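Local atomic coordinates of uncharacterized protein conserved in bacteria (PDB entry 4FZ4), a protein that is a streptococcal surface antigen that mediates attachment to host cells, probably by binding glycosaminoglycans through its helical domain. Residues Arg87-Leu92 with Glu136-Ile141. Sequence-based numbering, arbitrary orientation.
Sequences RQVAEL and EAMGRI
Met138 reaches across from one helix to touch Gln88 and Val89 of another, and with them it forms the close part of an interface that illustrates how a long, flexible side chain can bridge well-separated helices. The axes of 87-92 and 136-141 come no nearer than 11.5 Å, running roughly parallel at 26°. The methionine leaves its backbone with CG anti to the backbone N (chi1 -155°), and a bend at chi2 follows, while its methyl end approaches the partner helix. There CE lies 3.6 Å from Gln88 CB, and the two side chains cross at about a right angle. The same methyl packs 3.7 Å from Val89 CG2, with SD alongside, as valine and methionine pass in opposite directions. Val89 CG2 is shared, since it also meets Ile141 CD1 at 3.9 Å.

Further along, the contact thins to branch against branch: Leu92 CD1 rests on Ile141 CG2 at 3.8 Å. Val89, Met138 and Ile141 are buried, whereas Gln88 and Leu92 are partly exposed, toward solvent. Gln88 NE2 bonds to Asn84 OD1 on its own helix, and OE1 accepts a weak hydrogen bond from Lys142 NZ, just beyond 136-141 on the partner helix; within the two segments the contacts are apolar. Helix 100-110 also packs here, Tyr106 touching Val89 and Glu105 touching Ile141. Such apolar side-chain contacts between near-parallel segments of helices 66-95 and 123-152 are characteristic of the hydrophobic core of an all-helical bundle, here within the GAG-binding domain.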
loop_
_atom_site.group_PDB
_atom_site.type_symbol
_atom_site.label_atom_id
_atom_site.label_comp_id
_atom_site.label_asym_id
_atom_site.label_seq_id
_atom_site.Cartn_x
_atom_site.Cartn_y
_atom_site.Cartn_z
ATOM N N ARG A 87 -3.946 4.973 -5.456
ATOM C CA ARG A 87 -5.207 4.881 -6.174
ATOM C C ARG A 87 -6.081 6.061 -5.792
ATOM O O ARG A 87 -6.793 6.599 -6.634
ATOM C CB ARG A 87 -5.955 3.582 -5.852
ATOM C CG ARG A 87 -5.491 2.389 -6.683
ATOM C CD ARG A 87 -6.390 1.179 -6.495
ATOM N NE ARG A 87 -5.660 -0.052 -6.776
ATOM C CZ ARG A 87 -6.197 -1.267 -6.775
ATOM N NH1 ARG A 87 -7.488 -1.428 -6.510
ATOM N NH2 ARG A 87 -5.435 -2.326 -7.017
ATOM N N GLN A 88 -6.022 6.471 -4.524
ATOM C CA GLN A 88 -6.831 7.601 -4.052
ATOM C C GLN A 88 -6.391 8.932 -4.654
ATOM O O GLN A 88 -7.215 9.704 -5.126
ATOM C CB GLN A 88 -6.794 7.690 -2.521
ATOM C CG GLN A 88 -7.566 6.565 -1.798
ATOM C CD GLN A 88 -7.398 6.646 -0.280
ATOM O OE1 GLN A 88 -7.788 7.629 0.348
ATOM N NE2 GLN A 88 -6.803 5.616 0.308
ATOM N N VAL A 89 -5.089 9.199 -4.647
ATOM C CA VAL A 89 -4.572 10.442 -5.208
ATOM C C VAL A 89 -4.864 10.505 -6.707
ATOM O O VAL A 89 -5.247 11.549 -7.227
ATOM C CB VAL A 89 -3.064 10.557 -4.995
ATOM C CG1 VAL A 89 -2.556 11.863 -5.582
ATOM C CG2 VAL A 89 -2.752 10.470 -3.515
ATOM N N ALA A 90 -4.685 9.388 -7.404
ATOM C CA ALA A 90 -4.960 9.356 -8.837
ATOM C C ALA A 90 -6.371 9.875 -9.049
ATOM O O ALA A 90 -6.609 10.738 -9.892
ATOM C CB ALA A 90 -4.855 7.941 -9.366
ATOM N N GLU A 91 -7.305 9.349 -8.259
ATOM C CA GLU A 91 -8.705 9.743 -8.354
ATOM C C GLU A 91 -8.878 11.214 -8.008
ATOM O O GLU A 91 -9.579 11.950 -8.711
ATOM C CB GLU A 91 -9.566 8.888 -7.418
ATOM C CG GLU A 91 -11.013 8.785 -7.865
ATOM C CD GLU A 91 -11.182 7.918 -9.107
ATOM O OE1 GLU A 91 -10.277 7.909 -9.969
ATOM O OE2 GLU A 91 -12.229 7.251 -9.230
ATOM N N LEU A 92 -8.233 11.648 -6.929
ATOM C CA LEU A 92 -8.322 13.047 -6.508
ATOM C C LEU A 92 -7.731 13.989 -7.552
ATOM O O LEU A 92 -8.308 15.036 -7.849
ATOM C CB LEU A 92 -7.605 13.239 -5.173
ATOM C CG LEU A 92 -8.344 12.582 -4.001
ATOM C CD1 LEU A 92 -7.500 12.684 -2.749
ATOM C CD2 LEU A 92 -9.703 13.258 -3.791
ATOM N N GLU A 136 1.367 10.920 6.341
ATOM C CA GLU A 136 1.326 12.348 6.619
ATOM C C GLU A 136 0.856 13.089 5.371
ATOM O O GLU A 136 -0.097 13.856 5.417
ATOM C CB GLU A 136 2.719 12.865 6.995
ATOM C CG GLU A 136 3.401 12.129 8.138
ATOM C CD GLU A 136 2.974 12.621 9.497
ATOM O OE1 GLU A 136 1.786 12.970 9.652
ATOM O OE2 GLU A 136 3.826 12.644 10.413
ATOM N N ALA A 137 1.537 12.846 4.253
ATOM C CA ALA A 137 1.212 13.511 2.996
ATOM C C ALA A 137 -0.210 13.198 2.545
ATOM O O ALA A 137 -0.880 14.039 1.944
ATOM C CB ALA A 137 2.212 13.103 1.924
ATOM N N MET A 138 -0.665 11.988 2.836
ATOM C CA MET A 138 -2.009 11.580 2.468
ATOM C C MET A 138 -3.001 12.431 3.266
ATOM O O MET A 138 -4.026 12.878 2.743
ATOM C CB MET A 138 -2.203 10.104 2.795
ATOM C CG MET A 138 -3.268 9.434 1.967
ATOM S SD MET A 138 -2.917 9.582 0.207
ATOM C CE MET A 138 -4.555 9.523 -0.422
ATOM N N GLY A 139 -2.680 12.659 4.538
ATOM C CA GLY A 139 -3.538 13.466 5.384
ATOM C C GLY A 139 -3.631 14.901 4.897
ATOM O O GLY A 139 -4.713 15.482 4.824
ATOM N N ARG A 140 -2.493 15.484 4.554
ATOM C CA ARG A 140 -2.483 16.858 4.080
ATOM C C ARG A 140 -3.258 16.951 2.772
ATOM O O ARG A 140 -4.034 17.877 2.560
ATOM C CB ARG A 140 -1.042 17.343 3.906
ATOM C CG ARG A 140 -0.283 17.443 5.244
ATOM C CD ARG A 140 1.028 18.229 5.095
ATOM N NE ARG A 140 1.994 17.525 4.252
ATOM C CZ ARG A 140 2.852 16.607 4.698
ATOM N NH1 ARG A 140 2.879 16.283 5.984
ATOM N NH2 ARG A 140 3.669 15.995 3.848
ATOM N N ILE A 141 -3.058 15.978 1.897
ATOM C CA ILE A 141 -3.773 15.975 0.636
ATOM C C ILE A 141 -5.279 16.000 0.918
ATOM O O ILE A 141 -6.032 16.732 0.272
ATOM C CB ILE A 141 -3.407 14.729 -0.194
ATOM C CG1 ILE A 141 -2.020 14.917 -0.801
ATOM C CG2 ILE A 141 -4.452 14.473 -1.267
ATOM C CD1 ILE A 141 -1.627 13.833 -1.787
#